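Local coordinates for protein 3-oxo-tetronate kinase (Salmonella typhimurium, PDB 3DQQ) that probably phosphorylates 3-oxo-tetronate to 3-oxo-tetronate 4-phosphate at the expense of ATP, as a member of the four-carbon acid sugar kinase family, at residues L69-L72 against K73-C77; S257-S261 against Q262-Q266; F412-A415 against Q416-Q420. One frame throughout, in Å; residues are numbered along the deposited sequence.

Interaction 1 (L69-L72 against K73-C77); sequences LVWL and KKQGC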
ATOM      1  N   LEU A  69     -23.467 -17.408  20.637  1.00 30.57           N
ATOM      2  CA  LEU A  69     -23.527 -18.585  21.508  1.00 30.29           C
ATOM      3  C   LEU A  69     -24.966 -18.955  21.848  1.00 30.76           C
ATOM      4  O   LEU A  69     -25.297 -20.142  21.870  1.00 31.87           O
ATOM      5  CB  LEU A  69     -22.725 -18.352  22.770  1.00 30.14           C
ATOM      6  CG  LEU A  69     -22.704 -19.497  23.764  1.00 31.25           C
ATOM      7  CD1 LEU A  69     -21.963 -20.687  23.202  1.00 34.93           C
ATOM      8  CD2 LEU A  69     -22.055 -19.064  25.093  1.00 31.03           C
ATOM      9  N   VAL A  70     -25.838 -17.958  22.081  1.00 30.60           N
ATOM     10  CA  VAL A  70     -27.241 -18.228  22.372  1.00 28.91           C
ATOM     11  C   VAL A  70     -27.842 -18.968  21.219  1.00 29.96           C
ATOM     12  O   VAL A  70     -28.584 -19.912  21.405  1.00 30.93           O
ATOM     13  CB  VAL A  70     -28.091 -16.963  22.658  1.00 28.74           C
ATOM     14  CG1 VAL A  70     -29.636 -17.292  22.517  1.00 23.89           C
ATOM     15  CG2 VAL A  70     -27.798 -16.390  24.067  1.00 22.71           C
ATOM     16  N   TRP A  71     -27.502 -18.577  20.017  1.00 30.59           N
ATOM     17  CA  TRP A  71     -28.019 -19.297  18.885  1.00 32.03           C
ATOM     18  C   TRP A  71     -27.479 -20.727  18.769  1.00 32.39           C
ATOM     19  O   TRP A  71     -28.237 -21.647  18.541  1.00 32.28           O
ATOM     20  CB  TRP A  71     -27.707 -18.536  17.623  1.00 32.64           C
ATOM     21  CG  TRP A  71     -28.296 -19.132  16.391  1.00 33.55           C
ATOM     22  CD1 TRP A  71     -29.504 -18.880  15.872  1.00 32.91           C
ATOM     23  CD2 TRP A  71     -27.665 -20.071  15.521  1.00 34.69           C
ATOM     24  NE1 TRP A  71     -29.682 -19.596  14.710  1.00 34.57           N
ATOM     25  CE2 TRP A  71     -28.563 -20.353  14.491  1.00 35.40           C
ATOM     26  CE3 TRP A  71     -26.436 -20.722  15.534  1.00 34.18           C
ATOM     27  CZ2 TRP A  71     -28.265 -21.236  13.471  1.00 34.64           C
ATOM     28  CZ3 TRP A  71     -26.136 -21.601  14.509  1.00 33.29           C
ATOM     29  CH2 TRP A  71     -27.039 -21.845  13.501  1.00 33.77           C
ATOM     30  N   LEU A  72     -26.176 -20.904  18.893  1.00 32.87           N
ATOM     31  CA  LEU A  72     -25.578 -22.222  18.802  1.00 33.68           C
ATOM     32  C   LEU A  72     -26.187 -23.146  19.850  1.00 34.68           C
ATOM     33  O   LEU A  72     -26.476 -24.298  19.569  1.00 34.09           O
ATOM     34  CB  LEU A  72     -24.074 -22.150  19.019  1.00 33.03           C
ATOM     35  CG  LEU A  72     -23.230 -21.566  17.894  1.00 32.25           C
ATOM     36  CD1 LEU A  72     -21.743 -21.384  18.337  1.00 29.69           C
ATOM     37  CD2 LEU A  72     -23.390 -22.460  16.678  1.00 28.81           C
ATOM     38  N   LYS A  73     -26.379 -22.645  21.062  1.00 36.17           N
ATOM     39  CA  LYS A  73     -26.974 -23.465  22.112  1.00 37.98           C
ATOM     40  C   LYS A  73     -28.404 -23.859  21.763  1.00 37.61           C
ATOM     41  O   LYS A  73     -28.827 -24.942  21.992  1.00 37.00           O
ATOM     42  CB  LYS A  73     -26.994 -22.724  23.432  1.00 38.38           C
ATOM     43  CG  LYS A  73     -25.776 -22.905  24.268  1.00 41.29           C
ATOM     44  CD  LYS A  73     -25.975 -22.025  25.584  1.00 43.12           C
ATOM     45  CE  LYS A  73     -25.107 -22.511  26.857  1.00 44.99           C
ATOM     46  NZ  LYS A  73     -24.500 -21.327  27.571  1.00 44.73           N
ATOM     47  N   LYS A  74     -29.143 -22.946  21.190  1.00 39.14           N
ATOM     48  CA  LYS A  74     -30.476 -23.250  20.712  1.00 39.39           C
ATOM     49  C   LYS A  74     -30.486 -24.358  19.666  1.00 38.18           C
ATOM     50  O   LYS A  74     -31.394 -25.095  19.605  1.00 37.61           O
ATOM     51  CB  LYS A  74     -31.059 -21.976  20.135  1.00 39.65           C
ATOM     52  CG  LYS A  74     -32.518 -21.989  19.788  1.00 42.32           C
ATOM     53  CD  LYS A  74     -33.039 -20.509  19.608  1.00 44.65           C
ATOM     54  CE  LYS A  74     -32.908 -19.712  21.024  1.00 50.83           C
ATOM     55  NZ  LYS A  74     -32.536 -18.210  20.984  1.00 51.31           N
ATOM     56  N   GLN A  75     -29.472 -24.465  18.831  1.00 38.15           N
ATOM     57  CA  GLN A  75     -29.437 -25.531  17.854  1.00 38.11           C
ATOM     58  C   GLN A  75     -28.869 -26.820  18.427  1.00 38.03           C
ATOM     59  O   GLN A  75     -28.761 -27.796  17.690  1.00 39.07           O
ATOM     60  CB  GLN A  75     -28.564 -25.152  16.645  1.00 38.21           C
ATOM     61  CG  GLN A  75     -28.829 -23.817  16.029  1.00 39.31           C
ATOM     62  CD  GLN A  75     -30.274 -23.563  15.901  1.00 40.50           C
ATOM     63  OE1 GLN A  75     -30.986 -24.353  15.342  1.00 40.22           O
ATOM     64  NE2 GLN A  75     -30.731 -22.475  16.467  1.00 45.59           N
ATOM     65  N   GLY A  76     -28.449 -26.834  19.692  1.00 37.37           N
ATOM     66  CA  GLY A  76     -27.920 -28.051  20.296  1.00 36.98           C
ATOM     67  C   GLY A  76     -26.441 -28.303  20.098  1.00 36.70           C
ATOM     68  O   GLY A  76     -25.932 -29.411  20.245  1.00 37.13           O
ATOM     69  N   CYS A  77     -25.730 -27.262  19.789  1.00 37.00           N
ATOM     70  CA  CYS A  77     -24.286 -27.334  19.700  1.00 36.68           C
ATOM     71  C   CYS A  77     -23.559 -28.134  20.796  1.00 36.35           C
ATOM     72  O   CYS A  77     -23.694 -27.886  21.991  1.00 36.47           O
ATOM     73  CB  CYS A  77     -23.765 -25.912  19.716  1.00 36.69           C
ATOM     74  SG  CYS A  77     -22.064 -25.817  19.342  1.00 39.87           S
TER
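Leu-69 and Lys-73 are joined by a backbone bond, Lys-73 N to Leu-69 O at 2.8 Å. Lys-74 N also bonds one turn back, to Val-70 O, and Gln-75 N then turns to Trp-71 O. Beyond this the helix closes in a Schellman motif. Cys-77 N comes back to Leu-72 O at 3.1 Å, while Gly-76 N bonds to Lys-73 O at 3.0 Å. Gly-76 makes the turn possible by taking a positive phi of 87°, which carries the chain out of the helix.

The most telling side-chain pair is Trp-71 and Gln-75, one turn apart. Gln-75 CG lies beside its backbone N (chi1 -49°), and a second bend at chi2 folds the amide back over the indole. A CH-pi contact results: CG stands 3.5 Å from the centroid of the six-membered ring, almost on its normal. The amide continues over the same face, with NE2 3.5 Å from Trp-71 NE1 and its plane 28° from that of the ring. NE2 also makes a weak bond to Trp-71 O, which helps to keep the amide in place, and the indole NE1 bonds to Gly-38 O.

On the other flanks Val-70 CG1 approaches Lys-74 NZ, Leu-72 CB meets Cys-77 CB at 3.8 Å, and Leu-69 CD2 lies 4.2 Å from Lys-73 NZ, whose ammonium goes to Ala-106 O.

The contact ends helix 58-74 in the sugar-binding domain. Leu-69 packs on Leu-103 and Ala-106 of helix 96-106, while Trp-71 and Leu-72 lie against strand 46-50, touching Ile-49.

Interaction 2 (S257-S261 against Q262-Q266); sequences SGSCS and QMTNQ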
ATOM      1  N   SER A 257     -13.094  -8.388 -10.336  1.00 39.26           N
ATOM      2  CA  SER A 257     -11.866  -8.060  -9.626  1.00 39.88           C
ATOM      3  C   SER A 257     -11.836  -6.613  -9.127  1.00 40.76           C
ATOM      4  O   SER A 257     -11.874  -5.686  -9.936  1.00 39.60           O
ATOM      5  CB  SER A 257     -10.687  -8.311 -10.549  1.00 39.61           C
ATOM      6  OG  SER A 257      -9.514  -8.338  -9.800  1.00 39.63           O
ATOM      7  N   GLY A 258     -11.762  -6.448  -7.797  1.00 42.17           N
ATOM      8  CA  GLY A 258     -11.652  -5.133  -7.127  1.00 43.29           C
ATOM      9  C   GLY A 258     -10.340  -4.860  -6.386  1.00 44.64           C
ATOM     10  O   GLY A 258     -10.005  -3.719  -6.160  1.00 45.54           O
ATOM     11  N   SER A 259      -9.594  -5.899  -6.026  1.00 46.00           N
ATOM     12  CA  SER A 259      -8.318  -5.794  -5.337  1.00 46.81           C
ATOM     13  C   SER A 259      -7.224  -5.047  -6.114  1.00 48.32           C
ATOM     14  O   SER A 259      -7.092  -5.126  -7.351  1.00 47.87           O
ATOM     15  CB  SER A 259      -7.819  -7.209  -4.956  1.00 47.09           C
ATOM     16  OG  SER A 259      -6.508  -7.282  -4.359  1.00 46.01           O
ATOM     17  N   CYS A 260      -6.419  -4.350  -5.315  1.00 50.06           N
ATOM     18  CA  CYS A 260      -5.320  -3.529  -5.778  1.00 51.46           C
ATOM     19  C   CYS A 260      -3.973  -4.187  -5.657  1.00 51.81           C
ATOM     20  O   CYS A 260      -2.999  -3.551  -5.976  1.00 53.63           O
ATOM     21  CB  CYS A 260      -5.266  -2.175  -4.977  1.00 53.20           C
ATOM     22  SG  CYS A 260      -5.508  -2.159  -3.058  1.00 56.78           S
ATOM     23  N   SER A 261      -3.929  -5.437  -5.231  1.00 51.19           N
ATOM     24  CA  SER A 261      -2.741  -6.082  -4.741  1.00 51.11           C
ATOM     25  C   SER A 261      -1.782  -6.612  -5.805  1.00 51.67           C
ATOM     26  O   SER A 261      -2.151  -6.761  -6.955  1.00 52.23           O
ATOM     27  CB  SER A 261      -3.180  -7.246  -3.847  1.00 50.89           C
ATOM     28  OG  SER A 261      -3.670  -8.343  -4.598  1.00 49.59           O
ATOM     29  N   GLN A 262      -0.552  -6.939  -5.400  1.00 52.18           N
ATOM     30  CA  GLN A 262       0.442  -7.497  -6.310  1.00 52.78           C
ATOM     31  C   GLN A 262      -0.047  -8.763  -6.953  1.00 50.72           C
ATOM     32  O   GLN A 262       0.093  -8.950  -8.162  1.00 50.57           O
ATOM     33  CB  GLN A 262       1.807  -7.718  -5.611  1.00 53.58           C
ATOM     34  CG  GLN A 262       2.724  -6.416  -5.788  1.00 57.97           C
ATOM     35  CD  GLN A 262       4.175  -6.435  -5.119  1.00 59.31           C
ATOM     36  OE1 GLN A 262       4.433  -7.170  -4.124  1.00 67.90           O
ATOM     37  NE2 GLN A 262       5.112  -5.607  -5.681  1.00 60.73           N
ATOM     38  N   MET A 263      -0.641  -9.643  -6.160  1.00 48.88           N
ATOM     39  CA  MET A 263      -1.033 -10.925  -6.705  1.00 47.05           C
ATOM     40  C   MET A 263      -2.294 -10.776  -7.528  1.00 46.03           C
ATOM     41  O   MET A 263      -2.412 -11.391  -8.579  1.00 45.43           O
ATOM     42  CB  MET A 263      -1.202 -11.974  -5.618  1.00 46.98           C
ATOM     43  CG  MET A 263      -1.547 -13.348  -6.192  1.00 48.51           C
ATOM     44  SD  MET A 263      -0.222 -14.145  -7.150  1.00 49.42           S
ATOM     45  CE  MET A 263      -1.014 -14.403  -8.681  1.00 48.62           C
ATOM     46  N   THR A 264      -3.236  -9.957  -7.086  1.00 44.61           N
ATOM     47  CA  THR A 264      -4.415  -9.751  -7.907  1.00 44.68           C
ATOM     48  C   THR A 264      -3.973  -9.184  -9.263  1.00 44.53           C
ATOM     49  O   THR A 264      -4.489  -9.577 -10.316  1.00 43.81           O
ATOM     50  CB  THR A 264      -5.448  -8.823  -7.259  1.00 44.06           C
ATOM     51  OG1 THR A 264      -5.638  -9.184  -5.900  1.00 43.97           O
ATOM     52  CG2 THR A 264      -6.748  -8.921  -7.957  1.00 43.22           C
ATOM     53  N   ASN A 265      -3.012  -8.268  -9.241  1.00 44.83           N
ATOM     54  CA  ASN A 265      -2.509  -7.703 -10.479  1.00 45.30           C
ATOM     55  C   ASN A 265      -1.979  -8.763 -11.394  1.00 44.75           C
ATOM     56  O   ASN A 265      -2.225  -8.709 -12.586  1.00 44.67           O
ATOM     57  CB  ASN A 265      -1.408  -6.705 -10.211  1.00 46.31           C
ATOM     58  CG  ASN A 265      -1.937  -5.313  -9.893  1.00 51.18           C
ATOM     59  OD1 ASN A 265      -3.013  -5.137  -9.264  1.00 59.24           O
ATOM     60  ND2 ASN A 265      -1.184  -4.297 -10.331  1.00 55.26           N
ATOM     61  N   GLN A 266      -1.255  -9.730 -10.846  1.00 44.37           N
ATOM     62  CA  GLN A 266      -0.730 -10.810 -11.663  1.00 44.83           C
ATOM     63  C   GLN A 266      -1.835 -11.661 -12.242  1.00 44.18           C
ATOM     64  O   GLN A 266      -1.795 -12.030 -13.417  1.00 44.72           O
ATOM     65  CB  GLN A 266       0.188 -11.703 -10.858  1.00 44.88           C
ATOM     66  CG  GLN A 266       1.564 -11.128 -10.639  1.00 47.20           C
ATOM     67  CD  GLN A 266       2.397 -12.025  -9.736  1.00 48.77           C
ATOM     68  OE1 GLN A 266       2.732 -11.651  -8.595  1.00 54.69           O
ATOM     69  NE2 GLN A 266       2.695 -13.236 -10.217  1.00 52.51           N
TER
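Ser-261 is the N-cap of helix 262-271, its OG accepting from Thr-264 N at 3.0 Å, where the loop leaving strand 253-257 turns into the helix just after an ST turn made by Ser-259, whose OG accepts from Ser-261 N. Thr-264 can be followed outward. Its CB stands 3.2 Å from Ser-261 OG. The methyl CG2, anti to the backbone N, points back into the loop and meets Ser-257 OG at 3.4 Å and Ser-259 CB at 3.6 Å. The hydroxyl is thereby left beside the threonine's own N-H (chi1 -46°), and both face the cap, OG1 lying against the same Ser-261 oxygen. OG1 also shares a hydrogen bond with Ser-259 OG at 2.6 Å, either hydroxyl being able to donate. Lys-402 NZ joins OG1 from outside, and Gly-404 O is bonded to Ser-261 OG. Ser-259 and Gly-404 are assigned to the ATP site by similarity, so this hydroxyl network lies within the probable nucleotide pocket. Gln-262, at the first turn, packs on Gln-262 of the second subunit. The first turn closes with Asn-265 N on Ser-261 O, 2.9 Å away.

Interaction 3 (F412-A415 against Q416-Q420); sequences FIRA and QREFQ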
ATOM      1  N   PHE A 412      -7.916 -17.531 -11.465  1.00 44.71           N
ATOM      2  CA  PHE A 412      -9.184 -17.319 -12.145  1.00 44.50           C
ATOM      3  C   PHE A 412      -9.457 -18.390 -13.192  1.00 44.70           C
ATOM      4  O   PHE A 412     -10.635 -18.654 -13.520  1.00 44.06           O
ATOM      5  CB  PHE A 412      -9.230 -15.956 -12.846  1.00 44.29           C
ATOM      6  CG  PHE A 412      -9.139 -14.776 -11.939  1.00 43.00           C
ATOM      7  CD1 PHE A 412      -9.794 -14.738 -10.742  1.00 42.48           C
ATOM      8  CD2 PHE A 412      -8.440 -13.669 -12.322  1.00 43.67           C
ATOM      9  CE1 PHE A 412      -9.713 -13.634  -9.919  1.00 43.18           C
ATOM     10  CE2 PHE A 412      -8.366 -12.538 -11.485  1.00 43.62           C
ATOM     11  CZ  PHE A 412      -9.007 -12.533 -10.295  1.00 42.87           C
ATOM     12  N   ILE A 413      -8.394 -18.976 -13.753  1.00 44.86           N
ATOM     13  CA  ILE A 413      -8.586 -20.132 -14.628  1.00 45.76           C
ATOM     14  C   ILE A 413      -8.880 -21.383 -13.796  1.00 46.19           C
ATOM     15  O   ILE A 413      -9.839 -22.093 -14.077  1.00 46.26           O
ATOM     16  CB  ILE A 413      -7.392 -20.412 -15.551  1.00 45.61           C
ATOM     17  CG1 ILE A 413      -7.248 -19.314 -16.580  1.00 46.52           C
ATOM     18  CG2 ILE A 413      -7.618 -21.663 -16.327  1.00 44.62           C
ATOM     19  CD1 ILE A 413      -6.317 -19.669 -17.689  1.00 46.53           C
ATOM     20  N   ARG A 414      -8.080 -21.644 -12.764  1.00 46.45           N
ATOM     21  CA  ARG A 414      -8.227 -22.901 -12.036  1.00 47.24           C
ATOM     22  C   ARG A 414      -9.597 -22.993 -11.442  1.00 46.40           C
ATOM     23  O   ARG A 414     -10.230 -24.032 -11.555  1.00 46.15           O
ATOM     24  CB  ARG A 414      -7.140 -23.085 -10.977  1.00 47.41           C
ATOM     25  CG  ARG A 414      -5.736 -23.131 -11.659  1.00 50.84           C
ATOM     26  CD  ARG A 414      -4.587 -23.680 -10.787  1.00 52.03           C
ATOM     27  NE  ARG A 414      -4.632 -23.103  -9.441  1.00 55.79           N
ATOM     28  CZ  ARG A 414      -5.220 -23.671  -8.386  1.00 57.24           C
ATOM     29  NH1 ARG A 414      -5.828 -24.858  -8.473  1.00 57.22           N
ATOM     30  NH2 ARG A 414      -5.187 -23.032  -7.223  1.00 59.00           N
ATOM     31  N   ALA A 415     -10.068 -21.882 -10.874  1.00 45.73           N
ATOM     32  CA  ALA A 415     -11.411 -21.783 -10.322  1.00 45.51           C
ATOM     33  C   ALA A 415     -12.466 -22.398 -11.235  1.00 45.20           C
ATOM     34  O   ALA A 415     -13.466 -22.917 -10.778  1.00 44.71           O
ATOM     35  CB  ALA A 415     -11.738 -20.331 -10.076  1.00 45.18           C
ATOM     36  N   GLN A 416     -12.230 -22.326 -12.538  1.00 45.28           N
ATOM     37  CA  GLN A 416     -13.181 -22.779 -13.524  1.00 45.41           C
ATOM     38  C   GLN A 416     -12.833 -24.150 -14.065  1.00 45.84           C
ATOM     39  O   GLN A 416     -13.686 -25.002 -14.190  1.00 45.30           O
ATOM     40  CB  GLN A 416     -13.209 -21.782 -14.678  1.00 44.98           C
ATOM     41  CG  GLN A 416     -14.011 -20.530 -14.411  1.00 44.20           C
ATOM     42  CD  GLN A 416     -13.874 -19.485 -15.508  1.00 44.11           C
ATOM     43  OE1 GLN A 416     -12.910 -18.729 -15.551  1.00 44.60           O
ATOM     44  NE2 GLN A 416     -14.848 -19.430 -16.380  1.00 41.42           N
ATOM     45  N   ARG A 417     -11.567 -24.336 -14.411  1.00 46.96           N
ATOM     46  CA  ARG A 417     -11.117 -25.505 -15.168  1.00 47.77           C
ATOM     47  C   ARG A 417     -11.017 -26.754 -14.318  1.00 48.25           C
ATOM     48  O   ARG A 417     -11.257 -27.860 -14.793  1.00 47.80           O
ATOM     49  CB  ARG A 417      -9.737 -25.241 -15.769  1.00 48.63           C
ATOM     50  CG  ARG A 417      -9.739 -24.296 -16.943  1.00 49.63           C
ATOM     51  CD  ARG A 417      -9.905 -25.004 -18.269  1.00 51.63           C
ATOM     52  NE  ARG A 417      -9.811 -24.063 -19.391  1.00 52.51           N
ATOM     53  CZ  ARG A 417      -8.678 -23.475 -19.797  1.00 53.44           C
ATOM     54  NH1 ARG A 417      -7.498 -23.682 -19.187  1.00 53.01           N
ATOM     55  NH2 ARG A 417      -8.727 -22.650 -20.826  1.00 53.48           N
ATOM     56  N   GLU A 418     -10.636 -26.583 -13.061  1.00 48.92           N
ATOM     57  CA  GLU A 418     -10.592 -27.710 -12.143  1.00 49.45           C
ATOM     58  C   GLU A 418     -11.915 -27.974 -11.441  1.00 48.87           C
ATOM     59  O   GLU A 418     -11.944 -28.733 -10.499  1.00 49.27           O
ATOM     60  CB  GLU A 418      -9.462 -27.520 -11.145  1.00 49.23           C
ATOM     61  CG  GLU A 418      -8.121 -27.647 -11.845  1.00 51.43           C
ATOM     62  CD  GLU A 418      -6.981 -26.927 -11.119  1.00 53.63           C
ATOM     63  OE1 GLU A 418      -6.937 -26.950  -9.841  1.00 60.04           O
ATOM     64  OE2 GLU A 418      -6.112 -26.350 -11.833  1.00 58.71           O
ATOM     65  N   PHE A 419     -13.009 -27.377 -11.894  1.00 48.60           N
ATOM     66  CA  PHE A 419     -14.288 -27.631 -11.278  1.00 48.85           C
ATOM     67  C   PHE A 419     -15.367 -27.533 -12.306  1.00 50.24           C
ATOM     68  O   PHE A 419     -15.850 -26.482 -12.592  1.00 50.46           O
ATOM     69  CB  PHE A 419     -14.535 -26.636 -10.163  1.00 47.73           C
ATOM     70  CG  PHE A 419     -13.490 -26.662  -9.120  1.00 46.40           C
ATOM     71  CD1 PHE A 419     -13.615 -27.487  -8.019  1.00 44.89           C
ATOM     72  CD2 PHE A 419     -12.341 -25.906  -9.260  1.00 45.19           C
ATOM     73  CE1 PHE A 419     -12.627 -27.535  -7.052  1.00 43.80           C
ATOM     74  CE2 PHE A 419     -11.345 -25.958  -8.300  1.00 45.23           C
ATOM     75  CZ  PHE A 419     -11.498 -26.778  -7.189  1.00 44.62           C
ATOM     76  N   GLN A 420     -15.786 -28.646 -12.847  1.00 52.39           N
ATOM     77  CA  GLN A 420     -16.597 -28.578 -14.009  1.00 54.17           C
ATOM     78  C   GLN A 420     -18.096 -28.576 -13.730  1.00 55.49           C
ATOM     79  O   GLN A 420     -18.731 -27.533 -13.805  1.00 55.46           O
ATOM     80  CB  GLN A 420     -16.206 -29.719 -14.935  1.00 54.69           C
ATOM     81  CG  GLN A 420     -14.728 -29.694 -15.344  1.00 56.04           C
ATOM     82  CD  GLN A 420     -14.445 -28.749 -16.507  1.00 57.69           C
ATOM     83  OE1 GLN A 420     -15.198 -28.689 -17.491  1.00 59.95           O
ATOM     84  NE2 GLN A 420     -13.350 -28.019 -16.403  1.00 57.22           N
TER
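Arg-414 and Glu-418 both set CG beside the backbone N, but then differ: the arginine bends at chi3 (-45°), whereas the glutamate stays extended beyond CG. The two side chains cross, and Glu-418 OE2 lies 3.2 Å from Arg-414 CG. OE1 arrives at the guanidinium edge, 2.7 Å from NH1, the two planes being 32° apart. The hydrogen bond in this salt bridge is weak because the N-H points off line. The same guanidinium has other partners, with NE in a salt bridge to Asp-408 and NH2 bonded to Ile-383 O.

This is an i to i+4 ion pair at the C-terminal end of helix 411-417, and the backbone repeats the spacing through Glu-418 N to Arg-414 O at 3.0 Å. Ile-413 O takes two donors, Arg-417 N nearly on the carbonyl axis and Gln-416 N from above its plane. The Ile-413 and Arg-417 side chains lie side by side, Ile-413 CG2 touching Arg-417 CG at 3.4 Å, and Arg-417 NE continues to Glu-308. Beyond the helix Phe-419 turns the edge of its ring to Arg-414 O, CD2 lying 3.6 Å from that oxygen, and meets Trp-389 edge-to-face. Gln-420 NE2 bonds to Arg-417 O at 2.6 Å.

Interactions 2 and 3 are neighbours, with centres about 18 Å apart, whereas interaction 1 stands alone, its centre about 39 Å from that of interaction 2 and 37 Å from that of interaction 3. Together they illustrate both helix ends: interaction 2 opens a helix, while interactions 1 and 3 close one each. The direct touch is Ser-257 OG to Phe-412 CZ at 4.3 Å. Interaction 2 contains Ser-259 of the inferred ATP site; in interaction 3 the Phe-412 side chain is about 8 Å from that of Ser-259. Interaction 1 belongs to the sugar-binding domain and is remote from that nucleotide site.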